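Local coordinates for Tb427.07.360- putative uncharacterized metacyclic invariant surface protein from Trypanosoma brucei (Trypanosoma brucei, PDB 5VTL), which is of unknown function but, as an invariant surface protein of metacyclic trypanosomes, presents an extended helical bundle that probably stands on the parasite surface, at residues Asp37-Ala41 with Arg188-Arg192; Arg51-Ala55 with Ala202-Glu206; Arg68-Ala72 with Asn197-Ala201; Val139-Leu144 with Tyr174-Glu178. All coordinates share one frame; numbering follows the deposited sequence.

Interaction 1. Residues Asp37-Ala41 with Arg188-Arg192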
loop_
_atom_site.group_PDB
_atom_site.type_symbol
_atom_site.label_atom_id
_atom_site.label_comp_id
_atom_site.label_asym_id
_atom_site.label_seq_id
_atom_site.Cartn_x
_atom_site.Cartn_y
_atom_site.Cartn_z
ATOM N N ASP A 37 -1.588 -9.860 11.972
ATOM C CA ASP A 37 -2.040 -11.182 11.561
ATOM C C ASP A 37 -0.863 -12.173 11.407
ATOM O O ASP A 37 -0.997 -13.375 11.708
ATOM C CB ASP A 37 -2.842 -11.101 10.277
ATOM C CG ASP A 37 -3.661 -12.353 10.043
ATOM O OD1 ASP A 37 -4.620 -12.589 10.813
ATOM O OD2 ASP A 37 -3.339 -13.116 9.109
ATOM N N ALA A 38 0.279 -11.670 10.943
ATOM C CA ALA A 38 1.470 -12.494 10.827
ATOM C C ALA A 38 1.935 -12.981 12.206
ATOM O O ALA A 38 2.320 -14.139 12.353
ATOM C CB ALA A 38 2.606 -11.744 10.105
ATOM N N SER A 39 1.879 -12.105 13.209
ATOM C CA SER A 39 2.242 -12.485 14.567
ATOM C C SER A 39 1.264 -13.527 15.102
ATOM O O SER A 39 1.668 -14.478 15.799
ATOM C CB SER A 39 2.296 -11.251 15.480
ATOM O OG SER A 39 3.286 -10.344 15.047
ATOM N N LYS A 40 -0.015 -13.370 14.772
ATOM C CA LYS A 40 -1.021 -14.302 15.238
ATOM C C LYS A 40 -0.727 -15.690 14.616
ATOM O O LYS A 40 -0.889 -16.733 15.265
ATOM C CB LYS A 40 -2.415 -13.828 14.855
ATOM C CG LYS A 40 -3.532 -14.745 15.349
ATOM C CD LYS A 40 -4.939 -14.225 14.995
ATOM C CE LYS A 40 -5.322 -12.940 15.718
ATOM N NZ LYS A 40 -5.461 -13.104 17.197
ATOM N N ALA A 41 -0.282 -15.691 13.364
ATOM C CA ALA A 41 0.051 -16.945 12.683
ATOM C C ALA A 41 1.244 -17.630 13.337
ATOM O O ALA A 41 1.272 -18.840 13.507
ATOM C CB ALA A 41 0.306 -16.695 11.194
ATOM N N ARG A 188 2.472 -11.790 5.422
ATOM C CA ARG A 188 1.341 -12.310 6.158
ATOM C C ARG A 188 0.791 -13.604 5.535
ATOM O O ARG A 188 0.476 -14.555 6.232
ATOM C CB ARG A 188 0.237 -11.259 6.214
ATOM C CG ARG A 188 -1.058 -11.768 6.894
ATOM C CD ARG A 188 -2.293 -11.106 6.316
ATOM N NE ARG A 188 -3.500 -11.876 6.617
ATOM C CZ ARG A 188 -4.198 -12.600 5.740
ATOM N NH1 ARG A 188 -5.276 -13.252 6.161
ATOM N NH2 ARG A 188 -3.848 -12.669 4.455
ATOM N N VAL A 189 0.666 -13.631 4.224
ATOM C CA VAL A 189 0.219 -14.841 3.542
ATOM C C VAL A 189 1.184 -16.006 3.816
ATOM O O VAL A 189 0.757 -17.120 4.057
ATOM C CB VAL A 189 0.138 -14.606 2.031
ATOM C CG1 VAL A 189 -0.150 -15.910 1.285
ATOM C CG2 VAL A 189 -0.929 -13.572 1.722
ATOM N N ALA A 190 2.482 -15.727 3.767
ATOM C CA ALA A 190 3.518 -16.717 4.060
ATOM C C ALA A 190 3.434 -17.228 5.489
ATOM O O ALA A 190 3.566 -18.422 5.724
ATOM C CB ALA A 190 4.911 -16.115 3.802
ATOM N N ALA A 191 3.209 -16.333 6.450
ATOM C CA ALA A 191 3.075 -16.718 7.852
ATOM C C ALA A 191 1.879 -17.648 8.034
ATOM O O ALA A 191 1.961 -18.650 8.750
ATOM C CB ALA A 191 2.930 -15.484 8.741
ATOM N N ARG A 192 0.769 -17.311 7.391
ATOM C CA ARG A 192 -0.449 -18.106 7.531
ATOM C C ARG A 192 -0.260 -19.451 6.821
ATOM O O ARG A 192 -0.796 -20.469 7.257
ATOM C CB ARG A 192 -1.656 -17.338 6.984
ATOM C CG ARG A 192 -2.130 -16.187 7.864
ATOM C CD ARG A 192 -2.805 -16.742 9.097
ATOM N NE ARG A 192 -3.389 -15.736 9.983
ATOM C CZ ARG A 192 -3.814 -16.003 11.216
ATOM N NH1 ARG A 192 -3.717 -17.243 11.718
ATOM N NH2 ARG A 192 -4.342 -15.041 11.953
#
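R192 reaches across from helix 157-209 to D37 on helix 4-58. R192 CG, anti to the backbone carbonyl carbon (chi1 -73°), lies 3.5 Å from D37 OD2; a bend at chi2 then sends CD on to the methyl group of A41, 3.8 Å from A41 CB. At NE the polar part begins: R192 NE donates to D37 OD2 over 2.8 Å in an almost straight bond. R192 NH2 donates just as straight to D37 OD1 at 2.7 Å, so the arginine holds the carboxylate side-on, one nitrogen to each oxygen. Both oxygens lie close to the guanidinium plane, but the nitrogens approach from above the carboxylate plane, the two planes being turned 49° apart. NH2 also runs against the aliphatic part of K40, with K40 CD 3.2 Å from R192 NH2, while the lysine's end turns away. The remaining nitrogen, NH1, faces A41 and is bonded to E195 in a second salt bridge. D37 OD2 is shared: R188 NE, one turn earlier, gives it a weak, bent hydrogen bond of 2.8 Å. One carboxylate thus joins two arginines in a salt-bridge network, which probably offsets much of their positive charge. Beneath it lies a small apolar seam, in which A191 CB packs between the methyl groups of A38 and A41, 3.8 Å from A41 CB. Such small side chains let the two nearly parallel helix axes come within 8.3 Å, at an angle of 16°. Helix 63-102 packs against the same seam, A38 touching A83 and A191 touching A79, so the contact is one side of a three-helix bundle.

Interaction 2. Residues Arg51-Ala55 with Ala202-Glu206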
loop_
_atom_site.group_PDB
_atom_site.type_symbol
_atom_site.label_atom_id
_atom_site.label_comp_id
_atom_site.label_asym_id
_atom_site.label_seq_id
_atom_site.Cartn_x
_atom_site.Cartn_y
_atom_site.Cartn_z
ATOM N N ARG A 51 1.612 -28.745 20.831
ATOM C CA ARG A 51 0.719 -29.881 20.666
ATOM C C ARG A 51 1.436 -31.123 20.159
ATOM O O ARG A 51 1.231 -32.229 20.663
ATOM C CB ARG A 51 -0.408 -29.497 19.723
ATOM C CG ARG A 51 -1.395 -28.505 20.327
ATOM C CD ARG A 51 -2.348 -28.018 19.276
ATOM N NE ARG A 51 -3.112 -29.109 18.671
ATOM C CZ ARG A 51 -3.890 -28.973 17.596
ATOM N NH1 ARG A 51 -4.574 -30.007 17.121
ATOM N NH2 ARG A 51 -3.983 -27.798 16.985
ATOM N N ALA A 52 2.283 -30.938 19.159
ATOM C CA ALA A 52 3.026 -32.045 18.575
ATOM C C ALA A 52 4.002 -32.635 19.578
ATOM O O ALA A 52 4.143 -33.854 19.674
ATOM C CB ALA A 52 3.751 -31.570 17.324
ATOM N N GLU A 53 4.686 -31.780 20.330
ATOM C CA GLU A 53 5.612 -32.245 21.357
ATOM C C GLU A 53 4.899 -33.139 22.379
ATOM O O GLU A 53 5.431 -34.169 22.803
ATOM C CB GLU A 53 6.254 -31.063 22.087
ATOM C CG GLU A 53 7.260 -30.292 21.260
ATOM C CD GLU A 53 7.792 -29.055 21.959
ATOM O OE1 GLU A 53 8.875 -28.583 21.550
ATOM O OE2 GLU A 53 7.147 -28.575 22.919
ATOM N N ASP A 54 3.694 -32.739 22.765
ATOM C CA ASP A 54 2.941 -33.478 23.770
ATOM C C ASP A 54 2.499 -34.833 23.247
ATOM O O ASP A 54 2.556 -35.826 23.971
ATOM C CB ASP A 54 1.743 -32.668 24.232
ATOM C CG ASP A 54 2.145 -31.470 25.085
ATOM O OD1 ASP A 54 3.351 -31.314 25.372
ATOM O OD2 ASP A 54 1.254 -30.697 25.491
ATOM N N ALA A 55 2.067 -34.882 21.989
ATOM C CA ALA A 55 1.746 -36.153 21.362
ATOM C C ALA A 55 2.997 -37.030 21.302
ATOM O O ALA A 55 2.950 -38.223 21.613
ATOM C CB ALA A 55 1.147 -35.936 19.982
ATOM N N ALA A 202 0.453 -30.913 13.799
ATOM C CA ALA A 202 -0.051 -31.164 15.139
ATOM C C ALA A 202 -1.236 -32.119 15.063
ATOM O O ALA A 202 -1.372 -33.023 15.886
ATOM C CB ALA A 202 -0.458 -29.881 15.814
ATOM N N GLU A 203 -2.086 -31.920 14.068
ATOM C CA GLU A 203 -3.313 -32.720 13.952
ATOM C C GLU A 203 -2.952 -34.165 13.657
ATOM O O GLU A 203 -3.552 -35.106 14.207
ATOM C CB GLU A 203 -4.221 -32.155 12.865
ATOM C CG GLU A 203 -4.902 -30.871 13.317
ATOM C CD GLU A 203 -5.673 -30.185 12.223
ATOM O OE1 GLU A 203 -5.586 -30.637 11.057
ATOM O OE2 GLU A 203 -6.364 -29.184 12.544
ATOM N N GLU A 204 -1.961 -34.345 12.793
ATOM C CA GLU A 204 -1.503 -35.699 12.457
ATOM C C GLU A 204 -0.892 -36.379 13.656
ATOM O O GLU A 204 -1.175 -37.550 13.924
ATOM C CB GLU A 204 -0.491 -35.683 11.304
ATOM C CG GLU A 204 -0.159 -37.103 10.796
ATOM C CD GLU A 204 1.030 -37.177 9.857
ATOM O OE1 GLU A 204 1.945 -37.987 10.150
ATOM O OE2 GLU A 204 1.054 -36.471 8.819
ATOM N N ALA A 205 -0.041 -35.648 14.369
ATOM C CA ALA A 205 0.603 -36.158 15.563
ATOM C C ALA A 205 -0.431 -36.628 16.566
ATOM O O ALA A 205 -0.301 -37.696 17.171
ATOM C CB ALA A 205 1.449 -35.085 16.202
ATOM N N GLU A 206 -1.443 -35.799 16.769
ATOM C CA GLU A 206 -2.465 -36.117 17.762
ATOM C C GLU A 206 -3.262 -37.353 17.354
ATOM O O GLU A 206 -3.555 -38.205 18.200
ATOM C CB GLU A 206 -3.371 -34.902 18.014
ATOM C CG GLU A 206 -2.735 -33.884 18.952
ATOM C CD GLU A 206 -3.530 -32.590 19.104
ATOM O OE1 GLU A 206 -4.571 -32.435 18.430
ATOM O OE2 GLU A 206 -3.089 -31.732 19.897
HETATM O O HOH W 1 -1.173 -32.477 21.796
HETATM O O HOH W 2 -6.330 -28.230 15.243
#
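R51 and E206 meet at about a right angle, the arginine of helix 4-58 laid across the end of the glutamate from helix 157-209. Their flat groups are not coplanar: guanidinium and carboxylate planes stand 42° apart. Both acceptor oxygens nevertheless lie close to the guanidinium plane, so the tilt is taken up at the carboxylate, which is met from above its own plane. The grip is side-on and two-pronged. R51 NE donates to E206 OE2 at 2.9 Å and R51 NH1 donates to E206 OE1 at 2.8 Å, both bonds nearly straight. A bend at chi3 (59°) turns the guanidinium of R51 into this position, while E206 stays extended beyond CG. One guanidinium face rests on a methyl group, A202 CB lying 3.9 Å above the plane and over its centre. Two waters extend the polar network. The first donates to E206 OE2 and to the backbone oxygen of R51, giving that carboxylate oxygen a second partner. The other accepts from R51 NH2 at 3.0 Å and donates to E203 OE2, linking the arginine to a second glutamate that it does not touch through its charged atoms. Alanines fill the space between the backbones: A205 CB is 3.9 Å from A55 CB and lies a little farther from A52. The short axes run in nearly the same direction, 18° apart and 8.4 Å at closest approach. On the inner side helix 63-102 completes the packing, V66 against A52 and A65 against A205, making this a parallel pair within an otherwise antiparallel three-helix bundle.

Interaction 3. Residues Arg68-Ala72 with Asn197-Ala201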
loop_
_atom_site.group_PDB
_atom_site.type_symbol
_atom_site.label_atom_id
_atom_site.label_comp_id
_atom_site.label_asym_id
_atom_site.label_seq_id
_atom_site.Cartn_x
_atom_site.Cartn_y
_atom_site.Cartn_z
ATOM N N ARG A 68 8.154 -31.290 11.385
ATOM C CA ARG A 68 7.419 -30.481 10.429
ATOM C C ARG A 68 6.855 -29.220 11.111
ATOM O O ARG A 68 6.873 -28.123 10.533
ATOM C CB ARG A 68 6.286 -31.314 9.828
ATOM C CG ARG A 68 5.463 -30.570 8.795
ATOM C CD ARG A 68 4.393 -31.454 8.167
ATOM N NE ARG A 68 3.601 -30.723 7.177
ATOM C CZ ARG A 68 2.398 -31.084 6.738
ATOM N NH1 ARG A 68 1.783 -32.161 7.222
ATOM N NH2 ARG A 68 1.781 -30.339 5.830
ATOM N N ALA A 69 6.338 -29.390 12.329
ATOM C CA ALA A 69 5.827 -28.258 13.106
ATOM C C ALA A 69 6.935 -27.222 13.396
ATOM O O ALA A 69 6.731 -26.008 13.270
ATOM C CB ALA A 69 5.233 -28.743 14.404
ATOM N N ARG A 70 8.098 -27.708 13.788
ATOM C CA ARG A 70 9.218 -26.824 14.098
ATOM C C ARG A 70 9.710 -26.059 12.890
ATOM O O ARG A 70 10.089 -24.898 12.995
ATOM C CB ARG A 70 10.362 -27.624 14.715
ATOM C CG ARG A 70 10.059 -28.065 16.141
ATOM C CD ARG A 70 11.207 -28.800 16.833
ATOM N NE ARG A 70 10.844 -28.995 18.247
ATOM C CZ ARG A 70 11.247 -29.999 19.014
ATOM N NH1 ARG A 70 12.050 -30.939 18.534
ATOM N NH2 ARG A 70 10.839 -30.064 20.270
ATOM N N ALA A 71 9.720 -26.725 11.743
ATOM C CA ALA A 71 10.183 -26.119 10.503
ATOM C C ALA A 71 9.207 -25.035 10.070
ATOM O O ALA A 71 9.610 -23.976 9.600
ATOM C CB ALA A 71 10.323 -27.191 9.411
ATOM N N ALA A 72 7.916 -25.332 10.231
ATOM C CA ALA A 72 6.845 -24.388 9.925
ATOM C C ALA A 72 6.947 -23.172 10.833
ATOM O O ALA A 72 6.837 -22.059 10.354
ATOM C CB ALA A 72 5.508 -25.054 10.076
ATOM N N ASN A 197 0.579 -25.519 7.719
ATOM C CA ASN A 197 1.401 -26.724 7.804
ATOM C C ASN A 197 1.652 -27.142 9.240
ATOM O O ASN A 197 1.635 -28.328 9.560
ATOM C CB ASN A 197 2.738 -26.510 7.094
ATOM C CG ASN A 197 2.614 -26.604 5.608
ATOM O OD1 ASN A 197 1.873 -27.449 5.088
ATOM N ND2 ASN A 197 3.333 -25.734 4.892
ATOM N N ALA A 198 1.896 -26.167 10.115
ATOM C CA ALA A 198 2.149 -26.478 11.509
ATOM C C ALA A 198 0.924 -27.153 12.107
ATOM O O ALA A 198 1.036 -28.143 12.802
ATOM C CB ALA A 198 2.522 -25.212 12.321
ATOM N N ARG A 199 -0.251 -26.615 11.817
ATOM C CA ARG A 199 -1.476 -27.154 12.400
ATOM C C ARG A 199 -1.767 -28.561 11.887
ATOM O O ARG A 199 -2.183 -29.443 12.641
ATOM C CB ARG A 199 -2.641 -26.223 12.085
ATOM C CG ARG A 199 -3.874 -26.520 12.904
ATOM C CD ARG A 199 -5.009 -25.578 12.542
ATOM N NE ARG A 199 -5.499 -25.810 11.187
ATOM C CZ ARG A 199 -5.442 -24.931 10.186
ATOM N NH1 ARG A 199 -4.922 -23.714 10.360
ATOM N NH2 ARG A 199 -5.918 -25.277 8.993
ATOM N N LYS A 200 -1.531 -28.778 10.609
ATOM C CA LYS A 200 -1.715 -30.098 10.036
ATOM C C LYS A 200 -0.765 -31.124 10.646
ATOM O O LYS A 200 -1.136 -32.283 10.834
ATOM C CB LYS A 200 -1.538 -30.051 8.526
ATOM C CG LYS A 200 -2.634 -29.324 7.794
ATOM C CD LYS A 200 -2.323 -29.236 6.301
ATOM C CE LYS A 200 -3.274 -28.290 5.528
ATOM N NZ LYS A 200 -4.656 -28.826 5.462
ATOM N N ALA A 201 0.465 -30.706 10.949
ATOM C CA ALA A 201 1.419 -31.556 11.665
ATOM C C ALA A 201 0.929 -31.917 13.060
ATOM O O ALA A 201 0.972 -33.090 13.462
ATOM C CB ALA A 201 2.759 -30.870 11.760
#
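R68 of helix 63-102 reaches over A201 to N197 on helix 157-209, in the antiparallel pair of a three-helix bundle. The local axes run at 163° to one another and approach to 8.1 Å, a close packing made possible by alanines on both sides. The arginine is extended from CG to NE, and this straight chain carries the guanidinium across the partner helix. On the way its CB, CG and CD all pass the methyl group of A201, with R68 CD 4.0 Å from A201 CB. Farther out, one guanidinium face lies over the backbone, where N197 O sits 3.9 Å above the plane and offset toward its rim. R68 NH1 points toward the K200 side, near that residue's CB, while the charged end of the lysine is directed away. Next comes A69, where the backbones are nearest, A69 CA being 4.4 Å from A198 CA. Its methyl group meets A201, with A69 CB 4.2 Å from A201 CB, and also touches V49 of helix 4-58. A72, one turn after R68, is turned toward the other helix and packs on A198, with A72 CB 3.7 Å from A198 CB. A198 in turn touches C45 and A48, so helix 4-58 closes the third side of this alanine-rich core. The polar bond lies at the margin of the contact: R68 and N197 cross at about a right angle, their guanidinium and amide planes 46° apart, and R68 NH2 donates to N197 OD1 over 3.0 Å, bent to 143° at the hydrogen and reaching the oxygen from above the carbonyl plane.

Interaction 4. Residues Val139-Leu144 with Tyr174-Glu178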
loop_
_atom_site.group_PDB
_atom_site.type_symbol
_atom_site.label_atom_id
_atom_site.label_comp_id
_atom_site.label_asym_id
_atom_site.label_seq_id
_atom_site.Cartn_x
_atom_site.Cartn_y
_atom_site.Cartn_z
ATOM N N VAL A 139 -6.697 7.768 -4.497
ATOM C CA VAL A 139 -5.437 7.990 -5.194
ATOM C C VAL A 139 -4.456 6.821 -4.982
ATOM O O VAL A 139 -4.439 6.189 -3.929
ATOM C CB VAL A 139 -4.801 9.341 -4.747
ATOM C CG1 VAL A 139 -4.411 9.306 -3.290
ATOM C CG2 VAL A 139 -3.607 9.716 -5.617
ATOM N N ASN A 140 -3.668 6.527 -6.008
ATOM C CA ASN A 140 -2.638 5.507 -5.932
ATOM C C ASN A 140 -1.662 5.799 -7.056
ATOM O O ASN A 140 -1.812 6.806 -7.741
ATOM C CB ASN A 140 -3.237 4.092 -6.013
ATOM C CG ASN A 140 -4.097 3.866 -7.252
ATOM O OD1 ASN A 140 -3.916 4.511 -8.291
ATOM N ND2 ASN A 140 -5.026 2.942 -7.149
ATOM N N SER A 141 -0.679 4.935 -7.275
ATOM C CA SER A 141 0.305 5.234 -8.301
ATOM C C SER A 141 -0.341 5.305 -9.670
ATOM O O SER A 141 0.096 6.096 -10.511
ATOM C CB SER A 141 1.437 4.208 -8.330
ATOM O OG SER A 141 2.149 4.148 -7.123
ATOM N N TRP A 142 -1.378 4.495 -9.898
ATOM C CA TRP A 142 -2.034 4.468 -11.219
ATOM C C TRP A 142 -2.678 5.834 -11.495
ATOM O O TRP A 142 -2.507 6.410 -12.567
ATOM C CB TRP A 142 -3.055 3.312 -11.333
ATOM C CG TRP A 142 -3.767 3.265 -12.670
ATOM C CD1 TRP A 142 -3.363 2.597 -13.810
ATOM C CD2 TRP A 142 -5.006 3.912 -13.010
ATOM N NE1 TRP A 142 -4.277 2.789 -14.815
ATOM C CE2 TRP A 142 -5.290 3.592 -14.355
ATOM C CE3 TRP A 142 -5.902 4.729 -12.309
ATOM C CZ2 TRP A 142 -6.412 4.068 -15.006
ATOM C CZ3 TRP A 142 -7.011 5.192 -12.960
ATOM C CH2 TRP A 142 -7.255 4.858 -14.302
ATOM N N VAL A 143 -3.399 6.372 -10.510
ATOM C CA VAL A 143 -3.989 7.700 -10.638
ATOM C C VAL A 143 -2.926 8.783 -10.877
ATOM O O VAL A 143 -3.126 9.680 -11.681
ATOM C CB VAL A 143 -4.816 8.065 -9.376
ATOM C CG1 VAL A 143 -5.315 9.527 -9.426
ATOM C CG2 VAL A 143 -5.989 7.091 -9.214
ATOM N N LEU A 144 -1.799 8.715 -10.177
ATOM C CA LEU A 144 -0.750 9.715 -10.396
ATOM C C LEU A 144 -0.165 9.606 -11.805
ATOM O O LEU A 144 0.174 10.612 -12.417
ATOM C CB LEU A 144 0.374 9.595 -9.358
ATOM C CG LEU A 144 0.005 9.851 -7.893
ATOM C CD1 LEU A 144 1.208 9.580 -7.027
ATOM C CD2 LEU A 144 -0.488 11.247 -7.673
ATOM N N TYR A 174 5.834 6.941 -3.995
ATOM C CA TYR A 174 4.557 6.273 -3.867
ATOM C C TYR A 174 4.710 4.838 -4.368
ATOM O O TYR A 174 4.154 3.904 -3.785
ATOM C CB TYR A 174 3.420 7.035 -4.585
ATOM C CG TYR A 174 2.130 6.894 -3.791
ATOM C CD1 TYR A 174 1.284 5.814 -4.000
ATOM C CD2 TYR A 174 1.794 7.802 -2.805
ATOM C CE1 TYR A 174 0.131 5.664 -3.272
ATOM C CE2 TYR A 174 0.643 7.663 -2.063
ATOM C CZ TYR A 174 -0.186 6.591 -2.296
ATOM O OH TYR A 174 -1.314 6.419 -1.551
ATOM N N ASP A 175 5.504 4.638 -5.407
ATOM C CA ASP A 175 5.776 3.284 -5.860
ATOM C C ASP A 175 6.433 2.458 -4.740
ATOM O O ASP A 175 6.111 1.283 -4.543
ATOM C CB ASP A 175 6.691 3.271 -7.081
ATOM C CG ASP A 175 5.965 3.515 -8.393
ATOM O OD1 ASP A 175 4.718 3.369 -8.487
ATOM O OD2 ASP A 175 6.678 3.864 -9.350
ATOM N N GLN A 176 7.382 3.058 -4.028
ATOM C CA GLN A 176 8.078 2.356 -2.952
ATOM C C GLN A 176 7.114 2.008 -1.838
ATOM O O GLN A 176 7.178 0.931 -1.250
ATOM C CB GLN A 176 9.214 3.212 -2.409
ATOM C CG GLN A 176 10.360 3.298 -3.339
ATOM C CD GLN A 176 11.415 2.283 -3.011
ATOM O OE1 GLN A 176 11.107 1.167 -2.589
ATOM N NE2 GLN A 176 12.677 2.658 -3.187
ATOM N N LEU A 177 6.202 2.932 -1.571
ATOM C CA LEU A 177 5.165 2.719 -0.575
ATOM C C LEU A 177 4.291 1.526 -0.955
ATOM O O LEU A 177 4.069 0.637 -0.148
ATOM C CB LEU A 177 4.320 3.995 -0.420
ATOM C CG LEU A 177 3.105 3.917 0.517
ATOM C CD1 LEU A 177 3.478 3.382 1.891
ATOM C CD2 LEU A 177 2.459 5.308 0.639
ATOM N N GLU A 178 3.817 1.485 -2.190
ATOM C CA GLU A 178 2.946 0.406 -2.614
ATOM C C GLU A 178 3.674 -0.939 -2.567
ATOM O O GLU A 178 3.083 -1.966 -2.216
ATOM C CB GLU A 178 2.396 0.669 -4.025
ATOM C CG GLU A 178 1.467 1.886 -4.106
ATOM C CD GLU A 178 0.638 1.957 -5.385
ATOM O OE1 GLU A 178 0.971 1.321 -6.426
ATOM O OE2 GLU A 178 -0.392 2.657 -5.326
HETATM O O HOH W 3 -3.120 4.433 -2.286
HETATM O O HOH W 4 -1.541 1.888 -8.315
#
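S141 and E178 meet at the start of helix 141-154, where the backbone S141 N donates to E178 OE2 over 3.0 Å in a nearly straight bond. The nitrogen comes from above the carboxylate plane, 49° out of it. The serine hydroxyl sits between two acids, S141 OG lying 3.0 Å from D175 OD1 and 3.1 Å from E178 OE1. Beside this polar group stands the ring of Y174, whose edge faces S141 OG, with Y174 CD1 3.6 Å away. N140 CA lies against the same ring, and L144 CD1 touches Y174 CB at 4.2 Å. Water joins the segments at two places. One molecule donates to V139 O and is hydrogen-bonded to Y174 OH, 2.8 Å away, bridging the loop to the end of the tyrosine; another accepts from W142 N and donates to E178 OE1. What positions the helix start is N140: its CG lies between the backbone N and the carbonyl carbon (chi1 55°), which folds OD1 back over the first turn. There N140 OD1 accepts from V143 N at 2.9 Å, almost along the C=O axis. Farther out, Y174 is buried between I20 and L27 of helix 4-58 and A97 of helix 63-102, and L177 on its own helix lies over one ring face. The backbone N-H groups at the beginning of helix 141-154 thus meet the side chain of N140, just before the helix, and a glutamate from helix 157-209, and the helix dipole would probably favour that negative charge. This is an N-cap, with the carboxylate of a neighbouring helix as an additional partner.

Overall arrangement
From the N terminus, helix 4-58 supplies first 37-41 and then 51-55, and helix 63-102 turns back with 68-72. All three wait for helix 157-209, which closes interaction 4 first, at 174-178, then interactions 1, 3 and 2 in turn. Interaction 4, a short loop from 139-144, is nested inside the other three. Interaction 3 is nested inside interaction 2, whereas interaction 1 crosses both. Interactions 2 and 3 touch through the salt bridge of E53 with R70; interactions 2 and 4 are about 46 Å apart between centres. Together they tie the three long helices into one elongated bundle and dock helix 141-154 beside it.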